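In2-1 family protein, glutathione transferase lambda3 (Populus trichocarpa, PDB 4PQI) binds glutathione and, as a monomeric plant Lambda-class glutathione transferase, probably acts as a glutathione-dependent thiol transferase. Local coordinates at residues A210-E213 against E214-I218; E219-K222 against Q223-T226. All coordinates share one frame; numbering follows the deposited sequence.

Contact 1 of 2, residues A210-E213 against E214-I218; sequences AWIE and EVNKI
Three successive i to i+4 backbone bonds, Glu214 N to Ala210 O, Val215 N to Trp211 O and Asn216 N to Ile212 O (3.0 Å), tie residues 210-213 to 214-218 along helix 206-215; a type I turn from Val215 to Ile218 then leads the chain to the N-cap of helix 219-222. Asn216 grips the carbonyl of Ile212 a second time, its ND2 lying 2.8 Å from Ile212 O at an N-H...O angle of 165°. The oxygen sits in the plane of the amide, but ND2 stands above the carbonyl plane, on the face opposite to the one approached by Asn216 N. The methyl CG2 of Ile212 packs alongside Asn216 ND2 at 3.5 Å. On the buried flank, Trp211 and Val215 point the same way, and Val215 CG2 lies over one face of the indole, 3.9 Å from the centroid of its five-membered ring, as a CH-pi contact. Val215 CG1 is anti to the backbone N (chi1 166°), which leaves CG2 as the branch over the ring. Phe170 also meets the indole, and Trp211 NE1 bonds to Asp179. On the outer flank Glu214, bent at chi2, forms a salt bridge with Lys217, whose NZ is 3.0 Å from Glu214 OE2, with weak bonding geometry. With ND2 donating to Ile212 O and OD1 accepting from Lys225 NZ, both ends of the Asn216 amide are engaged, which sets which way round it lies.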
ATOM      1  N   ALA A 210      -6.607 -12.833  11.288  1.00 45.88           N
ATOM      2  CA  ALA A 210      -7.386 -11.806  11.975  1.00 45.88           C
ATOM      3  C   ALA A 210      -7.043 -10.427  11.435  1.00 45.48           C
ATOM      4  O   ALA A 210      -7.926  -9.595  11.224  1.00 49.81           O
ATOM      5  CB  ALA A 210      -7.136 -11.859  13.482  1.00 41.88           C
ATOM      6  N   TRP A 211      -5.753 -10.204  11.218  1.00 39.71           N
ATOM      7  CA  TRP A 211      -5.248  -8.957  10.653  1.00 42.89           C
ATOM      8  C   TRP A 211      -5.868  -8.643   9.279  1.00 43.59           C
ATOM      9  O   TRP A 211      -6.385  -7.545   9.069  1.00 43.67           O
ATOM     10  CB  TRP A 211      -3.726  -9.010  10.564  1.00 41.27           C
ATOM     11  CG  TRP A 211      -3.114  -7.770  10.014  1.00 42.19           C
ATOM     12  CD1 TRP A 211      -2.938  -6.586  10.662  1.00 39.65           C
ATOM     13  CD2 TRP A 211      -2.593  -7.592   8.693  1.00 43.54           C
ATOM     14  NE1 TRP A 211      -2.333  -5.675   9.825  1.00 42.04           N
ATOM     15  CE2 TRP A 211      -2.117  -6.267   8.609  1.00 42.88           C
ATOM     16  CE3 TRP A 211      -2.488  -8.422   7.571  1.00 44.37           C
ATOM     17  CZ2 TRP A 211      -1.537  -5.753   7.447  1.00 42.50           C
ATOM     18  CZ3 TRP A 211      -1.911  -7.912   6.420  1.00 41.49           C
ATOM     19  CH2 TRP A 211      -1.436  -6.590   6.370  1.00 39.74           C
ATOM     20  N   ILE A 212      -5.829  -9.607   8.358  1.00 42.69           N
ATOM     21  CA  ILE A 212      -6.438  -9.415   7.031  1.00 42.69           C
ATOM     22  C   ILE A 212      -7.924  -9.066   7.129  1.00 48.30           C
ATOM     23  O   ILE A 212      -8.401  -8.124   6.480  1.00 48.64           O
ATOM     24  CB  ILE A 212      -6.233 -10.642   6.114  1.00 42.80           C
ATOM     25  CG1 ILE A 212      -4.749 -10.820   5.809  1.00 41.03           C
ATOM     26  CG2 ILE A 212      -6.984 -10.464   4.792  1.00 45.87           C
ATOM     27  CD1 ILE A 212      -4.408 -12.147   5.183  1.00 44.95           C
ATOM     28  N   GLU A 213      -8.646  -9.815   7.959  1.00 42.64           N
ATOM     29  CA  GLU A 213     -10.056  -9.572   8.181  1.00 47.40           C
ATOM     30  C   GLU A 213     -10.310  -8.169   8.719  1.00 43.31           C
ATOM     31  O   GLU A 213     -11.237  -7.488   8.280  1.00 41.42           O
ATOM     32  CB  GLU A 213     -10.603 -10.611   9.160  1.00 51.25           C
ATOM     33  CG  GLU A 213     -12.101 -10.702   9.237  1.00 63.44           C
ATOM     34  CD  GLU A 213     -12.544 -11.865  10.115  1.00 72.03           C
ATOM     35  OE1 GLU A 213     -11.690 -12.715  10.458  1.00 72.57           O
ATOM     36  OE2 GLU A 213     -13.742 -11.926  10.465  1.00 79.87           O
ATOM     37  N   GLU A 214      -9.492  -7.732   9.670  1.00 40.49           N
ATOM     38  CA  GLU A 214      -9.747  -6.458  10.329  1.00 43.55           C
ATOM     39  C   GLU A 214      -9.359  -5.267   9.444  1.00 43.43           C
ATOM     40  O   GLU A 214     -10.032  -4.230   9.455  1.00 45.85           O
ATOM     41  CB  GLU A 214      -9.024  -6.382  11.677  1.00 46.31           C
ATOM     42  CG  GLU A 214      -9.543  -7.388  12.721  1.00 51.98           C
ATOM     43  CD  GLU A 214     -10.864  -6.974  13.353  1.00 58.94           C
ATOM     44  OE1 GLU A 214     -11.316  -5.829  13.134  1.00 60.83           O
ATOM     45  OE2 GLU A 214     -11.454  -7.801  14.075  1.00 66.52           O
ATOM     46  N   VAL A 215      -8.275  -5.405   8.691  1.00 42.02           N
ATOM     47  CA  VAL A 215      -7.894  -4.345   7.758  1.00 42.30           C
ATOM     48  C   VAL A 215      -8.996  -4.228   6.696  1.00 46.33           C
ATOM     49  O   VAL A 215      -9.373  -3.124   6.285  1.00 47.31           O
ATOM     50  CB  VAL A 215      -6.485  -4.582   7.142  1.00 39.88           C
ATOM     51  CG1 VAL A 215      -6.251  -3.672   5.917  1.00 43.85           C
ATOM     52  CG2 VAL A 215      -5.409  -4.365   8.197  1.00 40.02           C
ATOM     53  N   ASN A 216      -9.564  -5.366   6.308  1.00 45.94           N
ATOM     54  CA  ASN A 216     -10.618  -5.370   5.303  1.00 48.13           C
ATOM     55  C   ASN A 216     -11.974  -4.768   5.706  1.00 50.39           C
ATOM     56  O   ASN A 216     -12.840  -4.587   4.848  1.00 49.90           O
ATOM     57  CB  ASN A 216     -10.822  -6.771   4.717  1.00 52.40           C
ATOM     58  CG  ASN A 216      -9.958  -7.018   3.495  1.00 50.19           C
ATOM     59  OD1 ASN A 216     -10.321  -6.648   2.381  1.00 48.38           O
ATOM     60  ND2 ASN A 216      -8.804  -7.636   3.702  1.00 47.14           N
ATOM     61  N   LYS A 217     -12.163  -4.459   6.986  1.00 57.69           N
ATOM     62  CA  LYS A 217     -13.384  -3.776   7.422  1.00 33.75           C
ATOM     63  C   LYS A 217     -13.296  -2.265   7.163  1.00 38.68           C
ATOM     64  O   LYS A 217     -14.296  -1.534   7.236  1.00 46.51           O
ATOM     65  CB  LYS A 217     -13.648  -4.016   8.912  1.00 39.78           C
ATOM     66  CG  LYS A 217     -13.779  -5.479   9.306  1.00 44.25           C
ATOM     67  CD  LYS A 217     -14.081  -5.598  10.801  1.00 47.88           C
ATOM     68  CE  LYS A 217     -13.885  -7.024  11.305  1.00 53.35           C
ATOM     69  NZ  LYS A 217     -14.125  -7.109  12.786  1.00 54.35           N
ATOM     70  N   ILE A 218     -12.096  -1.800   6.853  1.00 63.17           N
ATOM     71  CA  ILE A 218     -11.861  -0.373   6.740  1.00 53.61           C
ATOM     72  C   ILE A 218     -12.141   0.144   5.329  1.00 49.87           C
ATOM     73  O   ILE A 218     -11.484  -0.254   4.369  1.00 49.43           O
ATOM     74  CB  ILE A 218     -10.423  -0.035   7.177  1.00 47.84           C
ATOM     75  CG1 ILE A 218     -10.167  -0.576   8.592  1.00 45.62           C
ATOM     76  CG2 ILE A 218     -10.167   1.470   7.086  1.00 45.55           C
ATOM     77  CD1 ILE A 218      -8.726  -0.507   9.015  1.00 46.26           C
TER

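Contact 2 of 2, residues E219-K222 against Q223-T226; sequences EAYK and QTKT
Tyr221 and Lys225 cross obliquely where the short helix 219-222 runs out into a type I turn, Lys222 to Lys225, in the all-helical C-terminal domain of the glutathione transferase fold. The lysine chain passes over one face of the phenol: CG lies 4.0 Å from the ring centroid, 26° off the normal, in a CH-pi contact displaced toward the rim, and Lys225 CD comes to 3.6 Å from Tyr221 CE2. A bend at chi3 (83°) turns the ammonium end aside, and Lys225 NZ bonds to Asn216. Tyr221 OH bonds to Glu187 of helix 177-197, so the ring spans from the turn to that helix. Thr224 crosses the tyrosine at about a right angle and closes the helix end. Its OG1, set between the backbone N and the carbonyl carbon (chi1 70°), donates to Tyr221 O at 2.7 Å, in the carbonyl plane and on a lone pair. Thr224 N reaches the same oxygen from above that plane at 2.9 Å, so this carbonyl has two donors from one residue. Thr224 OG1 is also bonded to Gln45 of helix 42-54, joining the turn to the thioredoxin-like domain. At the exposed side, Lys222 NZ forms a salt bridge with Glu219 OE2 at 2.7 Å, coming from above the carboxylate plane. A water in the plane of the phenol donates to Tyr221 OH at 2.8 Å and accepts a weak bond from Lys225 NZ.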
ATOM      1  N   GLU A 219     -13.121   1.035   5.221  1.00 50.82           N
ATOM      2  CA  GLU A 219     -13.550   1.593   3.938  1.00 53.50           C
ATOM      3  C   GLU A 219     -12.404   2.231   3.152  1.00 47.91           C
ATOM      4  O   GLU A 219     -12.330   2.088   1.932  1.00 47.72           O
ATOM      5  CB  GLU A 219     -14.659   2.626   4.149  1.00 58.76           C
ATOM      6  CG  GLU A 219     -15.947   2.053   4.713  1.00 67.80           C
ATOM      7  CD  GLU A 219     -16.557   1.002   3.804  1.00 75.42           C
ATOM      8  OE1 GLU A 219     -16.333   1.071   2.575  1.00 76.34           O
ATOM      9  OE2 GLU A 219     -17.251   0.098   4.319  1.00 80.87           O
ATOM     10  N   ALA A 220     -11.519   2.933   3.851  1.00 45.88           N
ATOM     11  CA  ALA A 220     -10.391   3.592   3.201  1.00 45.73           C
ATOM     12  C   ALA A 220      -9.584   2.582   2.382  1.00 44.01           C
ATOM     13  O   ALA A 220      -9.136   2.882   1.276  1.00 41.45           O
ATOM     14  CB  ALA A 220      -9.509   4.266   4.235  1.00 46.24           C
ATOM     15  N   TYR A 221      -9.420   1.379   2.928  1.00 42.18           N
ATOM     16  CA  TYR A 221      -8.711   0.323   2.218  1.00 41.80           C
ATOM     17  C   TYR A 221      -9.545  -0.326   1.112  1.00 45.71           C
ATOM     18  O   TYR A 221      -9.046  -0.498   0.006  1.00 43.08           O
ATOM     19  CB  TYR A 221      -8.209  -0.752   3.179  1.00 42.79           C
ATOM     20  CG  TYR A 221      -7.683  -1.998   2.483  1.00 42.16           C
ATOM     21  CD1 TYR A 221      -6.609  -1.928   1.600  1.00 40.38           C
ATOM     22  CD2 TYR A 221      -8.260  -3.241   2.715  1.00 40.87           C
ATOM     23  CE1 TYR A 221      -6.121  -3.062   0.970  1.00 40.17           C
ATOM     24  CE2 TYR A 221      -7.790  -4.373   2.087  1.00 44.23           C
ATOM     25  CZ  TYR A 221      -6.714  -4.278   1.216  1.00 42.81           C
ATOM     26  OH  TYR A 221      -6.248  -5.413   0.594  1.00 47.57           O
ATOM     27  N   LYS A 222     -10.794  -0.697   1.418  1.00 47.78           N
ATOM     28  CA  LYS A 222     -11.632  -1.442   0.479  1.00 53.43           C
ATOM     29  C   LYS A 222     -11.768  -0.726  -0.856  1.00 50.67           C
ATOM     30  O   LYS A 222     -11.711  -1.361  -1.909  1.00 53.06           O
ATOM     31  CB  LYS A 222     -13.021  -1.722   1.072  1.00 59.70           C
ATOM     32  CG  LYS A 222     -13.024  -2.765   2.180  1.00 62.63           C
ATOM     33  CD  LYS A 222     -14.444  -3.186   2.551  1.00 69.50           C
ATOM     34  CE  LYS A 222     -15.197  -2.045   3.192  1.00 72.13           C
ATOM     35  NZ  LYS A 222     -16.532  -2.454   3.711  1.00 78.20           N
ATOM     36  N   GLN A 223     -11.932   0.598  -0.792  1.00 47.81           N
ATOM     37  CA  GLN A 223     -11.994   1.474  -1.959  1.00 49.78           C
ATOM     38  C   GLN A 223     -10.803   1.363  -2.921  1.00 49.57           C
ATOM     39  O   GLN A 223     -10.907   1.791  -4.064  1.00 52.89           O
ATOM     40  CB  GLN A 223     -12.120   2.936  -1.505  1.00 49.74           C
ATOM     41  CG  GLN A 223     -13.396   3.245  -0.764  1.00 60.82           C
ATOM     42  CD  GLN A 223     -13.514   4.701  -0.380  1.00 65.58           C
ATOM     43  OE1 GLN A 223     -12.756   5.547  -0.860  1.00 65.52           O
ATOM     44  NE2 GLN A 223     -14.473   5.005   0.495  1.00 69.67           N
ATOM     45  N   THR A 224      -9.679   0.809  -2.465  1.00 46.00           N
ATOM     46  CA  THR A 224      -8.448   0.837  -3.262  1.00 46.88           C
ATOM     47  C   THR A 224      -8.047  -0.531  -3.815  1.00 48.38           C
ATOM     48  O   THR A 224      -7.063  -0.649  -4.556  1.00 43.39           O
ATOM     49  CB  THR A 224      -7.266   1.344  -2.426  1.00 44.04           C
ATOM     50  OG1 THR A 224      -6.933   0.350  -1.463  1.00 43.11           O
ATOM     51  CG2 THR A 224      -7.627   2.641  -1.722  1.00 48.12           C
ATOM     52  N   LYS A 225      -8.815  -1.558  -3.457  1.00 49.57           N
ATOM     53  CA  LYS A 225      -8.483  -2.935  -3.823  1.00 51.57           C
ATOM     54  C   LYS A 225      -8.509  -3.218  -5.329  1.00 53.22           C
ATOM     55  O   LYS A 225      -9.382  -2.745  -6.055  1.00 56.08           O
ATOM     56  CB  LYS A 225      -9.373  -3.932  -3.066  1.00 49.87           C
ATOM     57  CG  LYS A 225      -8.958  -4.087  -1.608  1.00 48.88           C
ATOM     58  CD  LYS A 225      -9.835  -5.073  -0.843  1.00 51.47           C
ATOM     59  CE  LYS A 225      -9.392  -6.501  -1.068  1.00 51.79           C
ATOM     60  NZ  LYS A 225     -10.124  -7.432  -0.171  1.00 54.38           N
ATOM     61  N   THR A 226      -7.545  -4.025  -5.765  1.00 57.23           N
ATOM     62  CA  THR A 226      -7.310  -4.327  -7.172  1.00 60.70           C
ATOM     63  C   THR A 226      -8.137  -5.532  -7.639  1.00 63.95           C
ATOM     64  O   THR A 226      -8.614  -6.326  -6.825  1.00 65.46           O
ATOM     65  CB  THR A 226      -5.789  -4.571  -7.416  1.00 64.38           C
ATOM     66  OG1 THR A 226      -5.478  -4.442  -8.810  1.00 67.42           O
ATOM     67  CG2 THR A 226      -5.357  -5.946  -6.902  1.00 60.55           C
TER
HETATM   68  O   HOH W   1      -7.099  -8.008   1.219  1.00 44.97           O

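How the contacts relate
Contacts 1 and 2 follow each other in the chain, centres about 11 Å apart: contact 1 lies on helix 206-215 and the turn that follows it, contact 2 on helix 219-222 and the turn after it. Both are partly buried, with an aromatic side chain inward and a Glu-Lys pair three residues apart outward. Contact 1 faces helix 177-197 within the helical domain, whereas contact 2 lies between that helix and helix 42-54 of the glutathione-binding domain. The side-chain donor to a shared carbonyl is an out-of-plane amide N-H in contact 1, but in contact 2 an in-plane hydroxyl that also reaches the other domain through Gln45. Asn216 OD1 and Lys225 NZ, 2.7 Å apart and probably hydrogen-bonded, join the two.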